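Local coordinates for protein phiAB6 tailspike (Unidentified phage, PDB 5JS4) that probably binds and fragments the exopolysaccharide of Acinetobacter baumannii, serving its phage as a trimeric beta-helical tailspike, at residues K281-L286 against Y309-C314; T505-D510 against G519-A524; T613-F618 against D707-T712. All coordinates share one frame; numbering follows the deposited sequence.

Contact 1: residues K281-L286 against Y309-C314; sequences KGRYIL and YYNLGC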
ATOM      1  N   LYS A 281      -0.255  20.721 -33.881  1.00 15.66           N
ATOM      2  CA  LYS A 281      -0.132  21.998 -33.189  1.00 16.31           C
ATOM      3  C   LYS A 281      -1.446  22.752 -33.285  1.00 16.19           C
ATOM      4  O   LYS A 281      -2.034  22.849 -34.362  1.00 16.15           O
ATOM      5  CB  LYS A 281       0.985  22.840 -33.811  1.00 17.65           C
ATOM      6  CG  LYS A 281       1.242  24.159 -33.092  1.00 18.95           C
ATOM      7  CD  LYS A 281       2.004  25.143 -33.965  1.00 21.22           C
ATOM      8  CE  LYS A 281       1.962  26.548 -33.386  1.00 24.73           C
ATOM      9  NZ  LYS A 281       2.745  26.657 -32.132  1.00 28.17           N
ATOM     10  N   GLY A 282      -1.908  23.293 -32.166  1.00 14.86           N
ATOM     11  CA  GLY A 282      -3.068  24.163 -32.208  1.00 15.59           C
ATOM     12  C   GLY A 282      -3.690  24.482 -30.871  1.00 15.15           C
ATOM     13  O   GLY A 282      -3.764  23.635 -29.980  1.00 15.61           O
ATOM     14  N   ARG A 283      -4.135  25.726 -30.751  1.00 15.53           N
ATOM     15  CA  ARG A 283      -4.933  26.184 -29.633  1.00 14.94           C
ATOM     16  C   ARG A 283      -6.364  26.265 -30.154  1.00 14.63           C
ATOM     17  O   ARG A 283      -6.738  27.227 -30.836  1.00 15.96           O
ATOM     18  CB  ARG A 283      -4.423  27.540 -29.156  1.00 15.07           C
ATOM     19  CG  ARG A 283      -5.151  28.093 -27.948  1.00 15.60           C
ATOM     20  CD  ARG A 283      -4.329  29.177 -27.274  1.00 16.37           C
ATOM     21  NE  ARG A 283      -4.966  29.675 -26.060  1.00 17.52           N
ATOM     22  CZ  ARG A 283      -4.367  30.431 -25.143  1.00 18.03           C
ATOM     23  NH1 ARG A 283      -3.093  30.792 -25.280  1.00 18.16           N
ATOM     24  NH2 ARG A 283      -5.050  30.830 -24.075  1.00 20.11           N
ATOM     25  N   TYR A 284      -7.145  25.229 -29.865  1.00 14.49           N
ATOM     26  CA  TYR A 284      -8.461  25.047 -30.469  1.00 14.36           C
ATOM     27  C   TYR A 284      -9.553  25.728 -29.650  1.00 15.32           C
ATOM     28  O   TYR A 284      -9.876  25.290 -28.545  1.00 15.32           O
ATOM     29  CB  TYR A 284      -8.770  23.555 -30.626  1.00 14.08           C
ATOM     30  CG  TYR A 284      -7.877  22.834 -31.618  1.00 13.80           C
ATOM     31  CD1 TYR A 284      -6.679  22.250 -31.217  1.00 13.55           C
ATOM     32  CD2 TYR A 284      -8.239  22.727 -32.960  1.00 13.57           C
ATOM     33  CE1 TYR A 284      -5.865  21.585 -32.122  1.00 13.92           C
ATOM     34  CE2 TYR A 284      -7.435  22.064 -33.871  1.00 13.66           C
ATOM     35  CZ  TYR A 284      -6.251  21.493 -33.452  1.00 13.92           C
ATOM     36  OH  TYR A 284      -5.452  20.832 -34.360  1.00 14.52           O
ATOM     37  N   ILE A 285     -10.120  26.797 -30.204  1.00 16.18           N
ATOM     38  CA  ILE A 285     -11.176  27.547 -29.529  1.00 16.67           C
ATOM     39  C   ILE A 285     -12.522  26.857 -29.725  1.00 16.68           C
ATOM     40  O   ILE A 285     -12.874  26.472 -30.843  1.00 16.93           O
ATOM     41  CB  ILE A 285     -11.278  28.997 -30.056  1.00 17.65           C
ATOM     42  CG1 ILE A 285      -9.929  29.723 -29.969  1.00 18.47           C
ATOM     43  CG2 ILE A 285     -12.355  29.774 -29.306  1.00 18.18           C
ATOM     44  CD1 ILE A 285      -9.291  29.741 -28.596  1.00 19.46           C
ATOM     45  N   LEU A 286     -13.263  26.704 -28.629  1.00 16.47           N
ATOM     46  CA  LEU A 286     -14.628  26.187 -28.667  1.00 17.30           C
ATOM     47  C   LEU A 286     -15.567  27.198 -28.024  1.00 17.90           C
ATOM     48  O   LEU A 286     -15.400  27.540 -26.855  1.00 17.98           O
ATOM     49  CB  LEU A 286     -14.722  24.858 -27.920  1.00 18.27           C
ATOM     50  CG  LEU A 286     -13.914  23.701 -28.510  1.00 19.41           C
ATOM     51  CD1 LEU A 286     -13.966  22.507 -27.575  1.00 20.71           C
ATOM     52  CD2 LEU A 286     -14.425  23.316 -29.890  1.00 20.24           C
ATOM     53  N   TYR A 309       2.494  26.182 -23.299  1.00 14.67           N
ATOM     54  CA  TYR A 309       1.905  24.904 -23.703  1.00 14.87           C
ATOM     55  C   TYR A 309       0.515  25.079 -24.325  1.00 14.43           C
ATOM     56  O   TYR A 309       0.176  24.356 -25.262  1.00 15.18           O
ATOM     57  CB  TYR A 309       1.943  23.884 -22.545  1.00 15.31           C
ATOM     58  CG  TYR A 309       3.379  23.501 -22.229  1.00 15.92           C
ATOM     59  CD1 TYR A 309       4.098  22.659 -23.079  1.00 16.67           C
ATOM     60  CD2 TYR A 309       4.044  24.038 -21.128  1.00 17.51           C
ATOM     61  CE1 TYR A 309       5.424  22.344 -22.827  1.00 16.63           C
ATOM     62  CE2 TYR A 309       5.367  23.720 -20.863  1.00 16.95           C
ATOM     63  CZ  TYR A 309       6.056  22.878 -21.716  1.00 16.78           C
ATOM     64  OH  TYR A 309       7.376  22.575 -21.461  1.00 18.49           O
ATOM     65  N   TYR A 310      -0.264  26.058 -23.861  1.00 14.31           N
ATOM     66  CA  TYR A 310      -1.583  26.316 -24.462  1.00 14.31           C
ATOM     67  C   TYR A 310      -1.447  26.696 -25.938  1.00 14.41           C
ATOM     68  O   TYR A 310      -2.268  26.302 -26.766  1.00 15.01           O
ATOM     69  CB  TYR A 310      -2.357  27.438 -23.750  1.00 14.79           C
ATOM     70  CG  TYR A 310      -2.425  27.363 -22.240  1.00 15.65           C
ATOM     71  CD1 TYR A 310      -2.383  26.144 -21.563  1.00 16.24           C
ATOM     72  CD2 TYR A 310      -2.567  28.526 -21.486  1.00 15.87           C
ATOM     73  CE1 TYR A 310      -2.446  26.093 -20.180  1.00 16.92           C
ATOM     74  CE2 TYR A 310      -2.630  28.485 -20.104  1.00 16.64           C
ATOM     75  CZ  TYR A 310      -2.572  27.269 -19.457  1.00 17.24           C
ATOM     76  OH  TYR A 310      -2.639  27.227 -18.084  1.00 18.82           O
ATOM     77  N   ASN A 311      -0.417  27.477 -26.256  1.00 14.69           N
ATOM     78  CA  ASN A 311      -0.181  27.914 -27.631  1.00 14.58           C
ATOM     79  C   ASN A 311       0.276  26.788 -28.551  1.00 15.09           C
ATOM     80  O   ASN A 311       0.013  26.828 -29.752  1.00 17.62           O
ATOM     81  CB  ASN A 311       0.836  29.060 -27.666  1.00 14.91           C
ATOM     82  CG  ASN A 311       0.247  30.377 -27.197  1.00 15.80           C
ATOM     83  OD1 ASN A 311      -0.966  30.572 -27.228  1.00 16.25           O
ATOM     84  ND2 ASN A 311       1.107  31.291 -26.771  1.00 16.55           N
ATOM     85  N   LEU A 312       0.959  25.792 -27.991  1.00 14.26           N
ATOM     86  CA  LEU A 312       1.420  24.647 -28.773  1.00 14.33           C
ATOM     87  C   LEU A 312       0.314  23.616 -28.986  1.00 14.18           C
ATOM     88  O   LEU A 312       0.181  23.063 -30.075  1.00 14.71           O
ATOM     89  CB  LEU A 312       2.629  23.990 -28.108  1.00 14.97           C
ATOM     90  CG  LEU A 312       3.907  24.835 -28.077  1.00 16.01           C
ATOM     91  CD1 LEU A 312       4.995  24.124 -27.294  1.00 16.33           C
ATOM     92  CD2 LEU A 312       4.393  25.174 -29.477  1.00 16.52           C
ATOM     93  N   GLY A 313      -0.476  23.357 -27.952  1.00 13.48           N
ATOM     94  CA  GLY A 313      -1.515  22.343 -28.054  1.00 13.74           C
ATOM     95  C   GLY A 313      -2.475  22.312 -26.886  1.00 13.39           C
ATOM     96  O   GLY A 313      -2.104  21.930 -25.778  1.00 13.69           O
ATOM     97  N   CYS A 314      -3.715  22.714 -27.136  1.00 13.24           N
ATOM     98  CA  CYS A 314      -4.765  22.589 -26.138  1.00 13.71           C
ATOM     99  C   CYS A 314      -6.139  22.808 -26.742  1.00 13.12           C
ATOM    100  O   CYS A 314      -6.269  23.287 -27.871  1.00 13.59           O
ATOM    101  CB  CYS A 314      -4.566  23.591 -24.990  1.00 13.94           C
ATOM    102  SG  CYS A 314      -5.061  25.294 -25.355  1.00 15.42           S
TER
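Parallel strand pairing at the start of the tailspike's beta-helix sets G282 of strand 282-286 beside G313 and R283 beside C314, just where helix 307-312 gives way to strand 313-318. The register rests on three backbone hydrogen bonds. G282 N donates to L312 O at 3.0 Å, and G282 O accepts from C314 N at 3.0 Å, so G282 bonds to the two residues flanking G313, as a parallel bridge requires. Y284 N then reaches C314 O at 2.9 Å, almost straight at the hydrogen (176°), and the same oxygen meets the edge of the Y284 ring at CD1, 3.5 Å away. Parallel pairing of strands from successive coils is the defining feature of the pectate lyase-like parallel beta-helix.

R283 swings CG away from its backbone N (chi1 -178°), and its extended chain runs past the C314 SG, 3.8 Å from R283 CG, toward the helix. R283 NH1 donates to N311 OD1 at 2.9 Å; this oxygen lies in the guanidinium plane, although the donor stands 41° above the amide's carbonyl plane. Y310 CB sits over one guanidinium face, 3.8 Å from R283 NH1. Salt bridges to E307 and D316 also hold this charge. Y310 and R343 help line a pocket occupied by malonic acid, while L312 packs on T272 of a second subunit.

Contact 2: residues T505-D510 against G519-A524; sequences TSPTLD and GVSVSA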
ATOM      1  N   THR A 505      -8.469  10.999  10.478  1.00 13.18           N
ATOM      2  CA  THR A 505      -8.008   9.626  10.221  1.00 13.67           C
ATOM      3  C   THR A 505      -6.636   9.271  10.814  1.00 14.23           C
ATOM      4  O   THR A 505      -6.155   8.153  10.607  1.00 14.50           O
ATOM      5  CB  THR A 505      -7.958   9.345   8.704  1.00 13.73           C
ATOM      6  OG1 THR A 505      -6.977  10.190   8.089  1.00 13.87           O
ATOM      7  CG2 THR A 505      -9.313   9.593   8.066  1.00 13.92           C
ATOM      8  N   SER A 506      -6.010  10.192  11.545  1.00 14.34           N
ATOM      9  CA  SER A 506      -4.683   9.940  12.115  1.00 14.81           C
ATOM     10  C   SER A 506      -4.721   8.785  13.109  1.00 14.62           C
ATOM     11  O   SER A 506      -5.682   8.658  13.873  1.00 14.31           O
ATOM     12  CB  SER A 506      -4.144  11.174  12.839  1.00 17.09           C
ATOM     13  OG  SER A 506      -2.890  10.895  13.440  1.00 20.77           O
ATOM     14  N   PRO A 507      -3.665   7.950  13.121  1.00 14.15           N
ATOM     15  CA  PRO A 507      -3.621   6.875  14.118  1.00 13.91           C
ATOM     16  C   PRO A 507      -3.675   7.383  15.562  1.00 13.39           C
ATOM     17  O   PRO A 507      -4.200   6.698  16.434  1.00 12.87           O
ATOM     18  CB  PRO A 507      -2.281   6.174  13.846  1.00 14.67           C
ATOM     19  CG  PRO A 507      -1.836   6.630  12.506  1.00 16.25           C
ATOM     20  CD  PRO A 507      -2.493   7.945  12.227  1.00 15.38           C
ATOM     21  N   THR A 508      -3.143   8.581  15.806  1.00 13.39           N
ATOM     22  CA  THR A 508      -3.058   9.120  17.159  1.00 13.54           C
ATOM     23  C   THR A 508      -4.307   9.893  17.592  1.00 13.29           C
ATOM     24  O   THR A 508      -4.395  10.335  18.733  1.00 13.99           O
ATOM     25  CB  THR A 508      -1.823  10.028  17.303  1.00 14.32           C
ATOM     26  OG1 THR A 508      -1.896  11.090  16.347  1.00 16.77           O
ATOM     27  CG2 THR A 508      -0.550   9.224  17.070  1.00 15.43           C
ATOM     28  N   LEU A 509      -5.274  10.044  16.690  1.00 12.86           N
ATOM     29  CA  LEU A 509      -6.519  10.733  17.012  1.00 13.59           C
ATOM     30  C   LEU A 509      -7.325   9.926  18.027  1.00 13.19           C
ATOM     31  O   LEU A 509      -7.488   8.715  17.877  1.00 13.29           O
ATOM     32  CB  LEU A 509      -7.351  10.949  15.746  1.00 14.03           C
ATOM     33  CG  LEU A 509      -8.605  11.811  15.896  1.00 15.25           C
ATOM     34  CD1 LEU A 509      -8.231  13.261  16.169  1.00 16.15           C
ATOM     35  CD2 LEU A 509      -9.465  11.700  14.650  1.00 15.94           C
ATOM     36  N   ASP A 510      -7.837  10.596  19.051  1.00 13.52           N
ATOM     37  CA  ASP A 510      -8.665   9.925  20.041  1.00 13.66           C
ATOM     38  C   ASP A 510      -9.973   9.481  19.396  1.00 12.98           C
ATOM     39  O   ASP A 510     -10.489  10.135  18.487  1.00 13.49           O
ATOM     40  CB  ASP A 510      -8.943  10.850  21.228  1.00 14.49           C
ATOM     41  CG  ASP A 510      -9.484  10.113  22.443  1.00 15.35           C
ATOM     42  OD1 ASP A 510      -9.435   8.861  22.493  1.00 14.81           O
ATOM     43  OD2 ASP A 510      -9.953  10.807  23.367  1.00 17.54           O
ATOM     44  N   GLY A 519     -11.731   2.641  10.141  1.00 11.49           N
ATOM     45  CA  GLY A 519     -10.748   1.954   9.330  1.00 10.94           C
ATOM     46  C   GLY A 519      -9.455   1.677  10.061  1.00 10.94           C
ATOM     47  O   GLY A 519      -9.306   1.969  11.252  1.00 10.70           O
ATOM     48  N   VAL A 520      -8.525   1.086   9.325  1.00 10.37           N
ATOM     49  CA  VAL A 520      -7.167   0.890   9.794  1.00 10.50           C
ATOM     50  C   VAL A 520      -6.351   2.080   9.303  1.00 10.78           C
ATOM     51  O   VAL A 520      -6.548   2.548   8.182  1.00 11.65           O
ATOM     52  CB  VAL A 520      -6.581  -0.457   9.297  1.00 10.94           C
ATOM     53  CG1 VAL A 520      -6.465  -0.509   7.776  1.00 11.21           C
ATOM     54  CG2 VAL A 520      -5.233  -0.735   9.943  1.00 11.44           C
ATOM     55  N   SER A 521      -5.458   2.579  10.154  1.00 10.94           N
ATOM     56  CA  SER A 521      -4.587   3.688   9.798  1.00 12.01           C
ATOM     57  C   SER A 521      -3.149   3.262  10.066  1.00 11.95           C
ATOM     58  O   SER A 521      -2.820   2.850  11.175  1.00 12.41           O
ATOM     59  CB  SER A 521      -4.950   4.936  10.603  1.00 12.96           C
ATOM     60  OG  SER A 521      -4.307   6.089  10.088  1.00 15.65           O
ATOM     61  N   VAL A 522      -2.312   3.334   9.034  1.00 11.74           N
ATOM     62  CA  VAL A 522      -0.915   2.913   9.128  1.00 12.20           C
ATOM     63  C   VAL A 522      -0.018   3.986   8.533  1.00 12.10           C
ATOM     64  O   VAL A 522      -0.140   4.320   7.358  1.00 12.63           O
ATOM     65  CB  VAL A 522      -0.671   1.592   8.369  1.00 13.46           C
ATOM     66  CG1 VAL A 522       0.796   1.169   8.456  1.00 13.89           C
ATOM     67  CG2 VAL A 522      -1.578   0.495   8.905  1.00 14.44           C
ATOM     68  N   SER A 523       0.869   4.525   9.361  1.00 12.06           N
ATOM     69  CA  SER A 523       1.902   5.446   8.909  1.00 12.41           C
ATOM     70  C   SER A 523       2.973   5.518   9.981  1.00 11.53           C
ATOM     71  O   SER A 523       2.867   4.866  11.017  1.00 11.05           O
ATOM     72  CB  SER A 523       1.326   6.842   8.663  1.00 14.01           C
ATOM     73  OG  SER A 523       1.126   7.525   9.884  1.00 15.28           O
ATOM     74  N   ALA A 524       3.989   6.340   9.749  1.00 12.18           N
ATOM     75  CA  ALA A 524       5.016   6.566  10.757  1.00 11.76           C
ATOM     76  C   ALA A 524       4.453   7.171  12.046  1.00 12.88           C
ATOM     77  O   ALA A 524       5.110   7.121  13.082  1.00 13.83           O
ATOM     78  CB  ALA A 524       6.113   7.450  10.196  1.00 11.69           C
TER
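With chi1 at -168°, S521 turns its OG away from its own backbone N and out toward the loop, where it donates a hydrogen bond to T505 O at 2.8 Å. The donor lies nearly in line with the carbonyl, the C=O...OG angle being 162°. This is the one hydrogen bond found between the two segments. Two residues on from T505, P507 packs against the S521 hydroxyl: its CD is 3.4 Å and its CG 3.5 Å from S521 OG. Further along the strand, S523 OG comes within 4.1 Å of P507 CG, while its polar bond goes to E525 N. Strand 519-523 lies at the far end of the beta-helix, paired in parallel with strand 489-491 and antiparallel with strand 526-530, and its alternation is plain here. S521 and S523 point to the loop; V520 and V522 point away from it and pack against the other two subunits, V522 meeting V522 of the third. On the loop side, P507 occupies the second position of a type I turn from S506 to L509, closed by L509 N to S506 O at 3.2 Å. K537 NZ bonds the carbonyl oxygens of S506 and L509, the first and last residues of that turn.

Contact 3: residues T613-F618 against D707-T712; sequences TYDQSF and DPHRFT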
ATOM      1  N   THR A 613     -12.263 -12.802  53.385  1.00  7.80           N
ATOM      2  CA  THR A 613     -12.358 -12.343  54.761  1.00  8.25           C
ATOM      3  C   THR A 613     -13.718 -12.671  55.378  1.00  8.36           C
ATOM      4  O   THR A 613     -14.757 -12.512  54.738  1.00 10.59           O
ATOM      5  CB  THR A 613     -12.004 -10.841  54.848  1.00  9.18           C
ATOM      6  OG1 THR A 613     -10.594 -10.696  54.612  1.00  9.57           O
ATOM      7  CG2 THR A 613     -12.342 -10.248  56.207  1.00  9.95           C
ATOM      8  N   TYR A 614     -13.673 -13.173  56.609  1.00  7.60           N
ATOM      9  CA  TYR A 614     -14.845 -13.377  57.455  1.00  7.80           C
ATOM     10  C   TYR A 614     -15.047 -12.133  58.301  1.00  7.80           C
ATOM     11  O   TYR A 614     -14.089 -11.603  58.842  1.00  7.76           O
ATOM     12  CB  TYR A 614     -14.606 -14.559  58.388  1.00  8.13           C
ATOM     13  CG  TYR A 614     -15.628 -14.697  59.490  1.00  8.24           C
ATOM     14  CD1 TYR A 614     -16.828 -15.354  59.262  1.00  8.64           C
ATOM     15  CD2 TYR A 614     -15.391 -14.176  60.761  1.00  8.12           C
ATOM     16  CE1 TYR A 614     -17.769 -15.488  60.266  1.00  9.28           C
ATOM     17  CE2 TYR A 614     -16.324 -14.305  61.773  1.00  8.40           C
ATOM     18  CZ  TYR A 614     -17.515 -14.961  61.519  1.00  8.99           C
ATOM     19  OH  TYR A 614     -18.451 -15.105  62.515  1.00 10.83           O
ATOM     20  N   ASP A 615     -16.291 -11.675  58.427  1.00  8.20           N
ATOM     21  CA  ASP A 615     -16.622 -10.550  59.298  1.00  8.22           C
ATOM     22  C   ASP A 615     -18.047 -10.764  59.773  1.00  8.60           C
ATOM     23  O   ASP A 615     -18.976 -10.763  58.967  1.00  9.67           O
ATOM     24  CB  ASP A 615     -16.487  -9.231  58.535  1.00  8.34           C
ATOM     25  CG  ASP A 615     -16.693  -7.998  59.411  1.00  8.46           C
ATOM     26  OD1 ASP A 615     -17.210  -8.108  60.543  1.00  8.53           O
ATOM     27  OD2 ASP A 615     -16.329  -6.900  58.941  1.00  8.53           O
ATOM     28  N   GLN A 616     -18.218 -10.966  61.073  1.00  9.13           N
ATOM     29  CA  GLN A 616     -19.556 -11.241  61.603  1.00 10.37           C
ATOM     30  C   GLN A 616     -20.484 -10.027  61.484  1.00 10.81           C
ATOM     31  O   GLN A 616     -21.696 -10.171  61.634  1.00 12.95           O
ATOM     32  CB  GLN A 616     -19.493 -11.780  63.034  1.00 12.58           C
ATOM     33  CG  GLN A 616     -19.038 -10.802  64.092  1.00 13.31           C
ATOM     34  CD  GLN A 616     -18.909 -11.467  65.457  1.00 14.07           C
ATOM     35  OE1 GLN A 616     -18.039 -12.312  65.665  1.00 13.79           O
ATOM     36  NE2 GLN A 616     -19.774 -11.093  66.387  1.00 15.69           N
ATOM     37  N   SER A 617     -19.925  -8.849  61.200  1.00 10.74           N
ATOM     38  CA  SER A 617     -20.732  -7.643  60.939  1.00 11.64           C
ATOM     39  C   SER A 617     -21.207  -7.496  59.488  1.00 11.41           C
ATOM     40  O   SER A 617     -22.025  -6.612  59.199  1.00 13.21           O
ATOM     41  CB  SER A 617     -19.974  -6.375  61.349  1.00 12.04           C
ATOM     42  OG  SER A 617     -19.878  -6.280  62.754  1.00 12.21           O
ATOM     43  N   PHE A 618     -20.703  -8.327  58.574  1.00 11.21           N
ATOM     44  CA  PHE A 618     -21.203  -8.316  57.196  1.00 11.17           C
ATOM     45  C   PHE A 618     -22.683  -8.694  57.186  1.00 13.24           C
ATOM     46  O   PHE A 618     -23.096  -9.599  57.910  1.00 14.19           O
ATOM     47  CB  PHE A 618     -20.481  -9.331  56.293  1.00 10.44           C
ATOM     48  CG  PHE A 618     -19.095  -8.926  55.845  1.00 10.25           C
ATOM     49  CD1 PHE A 618     -18.716  -7.597  55.679  1.00 10.38           C
ATOM     50  CD2 PHE A 618     -18.180  -9.914  55.517  1.00 10.04           C
ATOM     51  CE1 PHE A 618     -17.439  -7.271  55.245  1.00 10.29           C
ATOM     52  CE2 PHE A 618     -16.905  -9.595  55.084  1.00 10.31           C
ATOM     53  CZ  PHE A 618     -16.535  -8.274  54.944  1.00  9.89           C
ATOM     54  N   ASP A 707     -13.705 -16.891  69.255  1.00 10.24           N
ATOM     55  CA  ASP A 707     -14.281 -16.390  68.011  1.00  9.81           C
ATOM     56  C   ASP A 707     -13.793 -14.990  67.665  1.00  9.46           C
ATOM     57  O   ASP A 707     -14.197 -14.021  68.303  1.00 11.10           O
ATOM     58  CB  ASP A 707     -15.808 -16.364  68.123  1.00 10.08           C
ATOM     59  CG  ASP A 707     -16.406 -17.745  68.128  1.00 11.09           C
ATOM     60  OD1 ASP A 707     -16.075 -18.525  67.213  1.00 11.43           O
ATOM     61  OD2 ASP A 707     -17.204 -18.053  69.039  1.00 14.43           O
ATOM     62  N   PRO A 708     -12.945 -14.866  66.629  1.00  8.60           N
ATOM     63  CA  PRO A 708     -12.652 -13.522  66.145  1.00  8.56           C
ATOM     64  C   PRO A 708     -13.902 -12.862  65.573  1.00  8.24           C
ATOM     65  O   PRO A 708     -14.835 -13.552  65.158  1.00  8.65           O
ATOM     66  CB  PRO A 708     -11.622 -13.753  65.029  1.00  8.69           C
ATOM     67  CG  PRO A 708     -11.061 -15.111  65.285  1.00  8.92           C
ATOM     68  CD  PRO A 708     -12.193 -15.893  65.885  1.00  8.68           C
ATOM     69  N   HIS A 709     -13.926 -11.539  65.578  1.00  7.83           N
ATOM     70  CA  HIS A 709     -14.980 -10.797  64.901  1.00  7.82           C
ATOM     71  C   HIS A 709     -14.756 -10.814  63.393  1.00  7.55           C
ATOM     72  O   HIS A 709     -15.701 -10.910  62.611  1.00  7.79           O
ATOM     73  CB  HIS A 709     -14.998  -9.358  65.396  1.00  8.10           C
ATOM     74  CG  HIS A 709     -16.288  -8.654  65.141  1.00  8.84           C
ATOM     75  ND1 HIS A 709     -16.626  -8.134  63.914  1.00 10.11           N
ATOM     76  CD2 HIS A 709     -17.326  -8.385  65.966  1.00  8.89           C
ATOM     77  CE1 HIS A 709     -17.818  -7.570  63.996  1.00  9.47           C
ATOM     78  NE2 HIS A 709     -18.262  -7.707  65.229  1.00 11.00           N
ATOM     79  N   ARG A 710     -13.489 -10.728  62.991  1.00  7.49           N
ATOM     80  CA  ARG A 710     -13.126 -10.626  61.586  1.00  7.14           C
ATOM     81  C   ARG A 710     -11.725 -11.191  61.395  1.00  7.10           C
ATOM     82  O   ARG A 710     -10.853 -10.984  62.233  1.00  7.17           O
ATOM     83  CB  ARG A 710     -13.189  -9.158  61.132  1.00  7.61           C
ATOM     84  CG  ARG A 710     -12.670  -8.868  59.730  1.00  7.74           C
ATOM     85  CD  ARG A 710     -12.926  -7.417  59.342  1.00  8.11           C
ATOM     86  NE  ARG A 710     -12.351  -7.075  58.041  1.00  8.04           N
ATOM     87  CZ  ARG A 710     -13.024  -6.680  56.960  1.00  8.10           C
ATOM     88  NH1 ARG A 710     -14.350  -6.552  56.964  1.00  8.54           N
ATOM     89  NH2 ARG A 710     -12.360  -6.401  55.847  1.00  8.41           N
ATOM     90  N   PHE A 711     -11.530 -11.929  60.310  1.00  6.84           N
ATOM     91  CA  PHE A 711     -10.200 -12.398  59.933  1.00  6.97           C
ATOM     92  C   PHE A 711     -10.143 -12.739  58.452  1.00  6.79           C
ATOM     93  O   PHE A 711     -11.157 -13.040  57.825  1.00  6.92           O
ATOM     94  CB  PHE A 711      -9.758 -13.601  60.785  1.00  7.19           C
ATOM     95  CG  PHE A 711     -10.541 -14.865  60.532  1.00  7.32           C
ATOM     96  CD1 PHE A 711     -11.709 -15.118  61.231  1.00  7.43           C
ATOM     97  CD2 PHE A 711     -10.096 -15.813  59.613  1.00  7.68           C
ATOM     98  CE1 PHE A 711     -12.429 -16.282  61.012  1.00  7.74           C
ATOM     99  CE2 PHE A 711     -10.812 -16.977  59.393  1.00  8.05           C
ATOM    100  CZ  PHE A 711     -11.979 -17.211  60.093  1.00  8.04           C
ATOM    101  N   THR A 712      -8.930 -12.704  57.920  1.00  7.27           N
ATOM    102  CA  THR A 712      -8.645 -12.950  56.520  1.00  7.09           C
ATOM    103  C   THR A 712      -8.002 -14.322  56.355  1.00  7.00           C
ATOM    104  O   THR A 712      -7.301 -14.795  57.250  1.00  6.94           O
ATOM    105  CB  THR A 712      -7.659 -11.881  56.010  1.00  7.37           C
ATOM    106  OG1 THR A 712      -8.290 -10.595  56.079  1.00  8.51           O
ATOM    107  CG2 THR A 712      -7.193 -12.150  54.583  1.00  7.75           C
TER
HETATM  108  O   HOH W   1     -17.318 -15.044  64.901  1.00 12.69           O
HETATM  109  O   HOH W   2     -16.724 -12.807  68.019  1.00 17.23           O
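Y614 and F711 form the hydrogen-bonded pair of two antiparallel strands, Y614 N meeting F711 O at 2.8 Å, their side chains on one face of the sheet. F711 has chi1 at 68°, CG between backbone N and carbonyl carbon, and its ring takes Y614 CB over one face, 4.1 Å from the centroid. The rings meet obliquely, planes 36° apart. On the opposite face of the sheet, with T613 and T712, R710, extended from CG to NE, crosses D615 obliquely, guanidinium nearly perpendicular to the carboxylate; R710 NH1 donates to D615 OD2 at 2.8 Å in a salt bridge, on the anti side. T613 CG2 lies over one guanidinium face, and R664 also pairs with D615 OD2. D615 OD1 accepts from S617 N at 2.9 Å, an Asx turn. Q616 CG sits over the centre of the H709 ring, with the Q616 amide plane stacked at 14° to the ring. The T613 and T712 hydroxyls bond each other, OG1 to OG1 2.7 Å, and each also bonds a second subunit (H653, I654). Strand 708-715 is flanked by strands 602-615 and 654-661, H709 and R710 making a classic bulge against L660; Y637 and W698 pack edge-to-face on F711.

Contacts 1, 2 and 3 follow one another along the chain without overlapping, and along the elongated spike too. Contact 1 lies near the beginning of the beta-helix and contact 2 toward its far end, their centres 45 Å apart. The strands of both belong to the same run of paired strands, 282-286 and 313-318 at one end and 519-523 at the other. Contact 3 belongs to a separate antiparallel sheet, with its centre 53 Å from that of contact 2 and 97 Å from that of contact 1, on the opposite side of the chain's centre from contact 1. All three touch the second subunit, so trimer packing is met at widely separated levels of the spike.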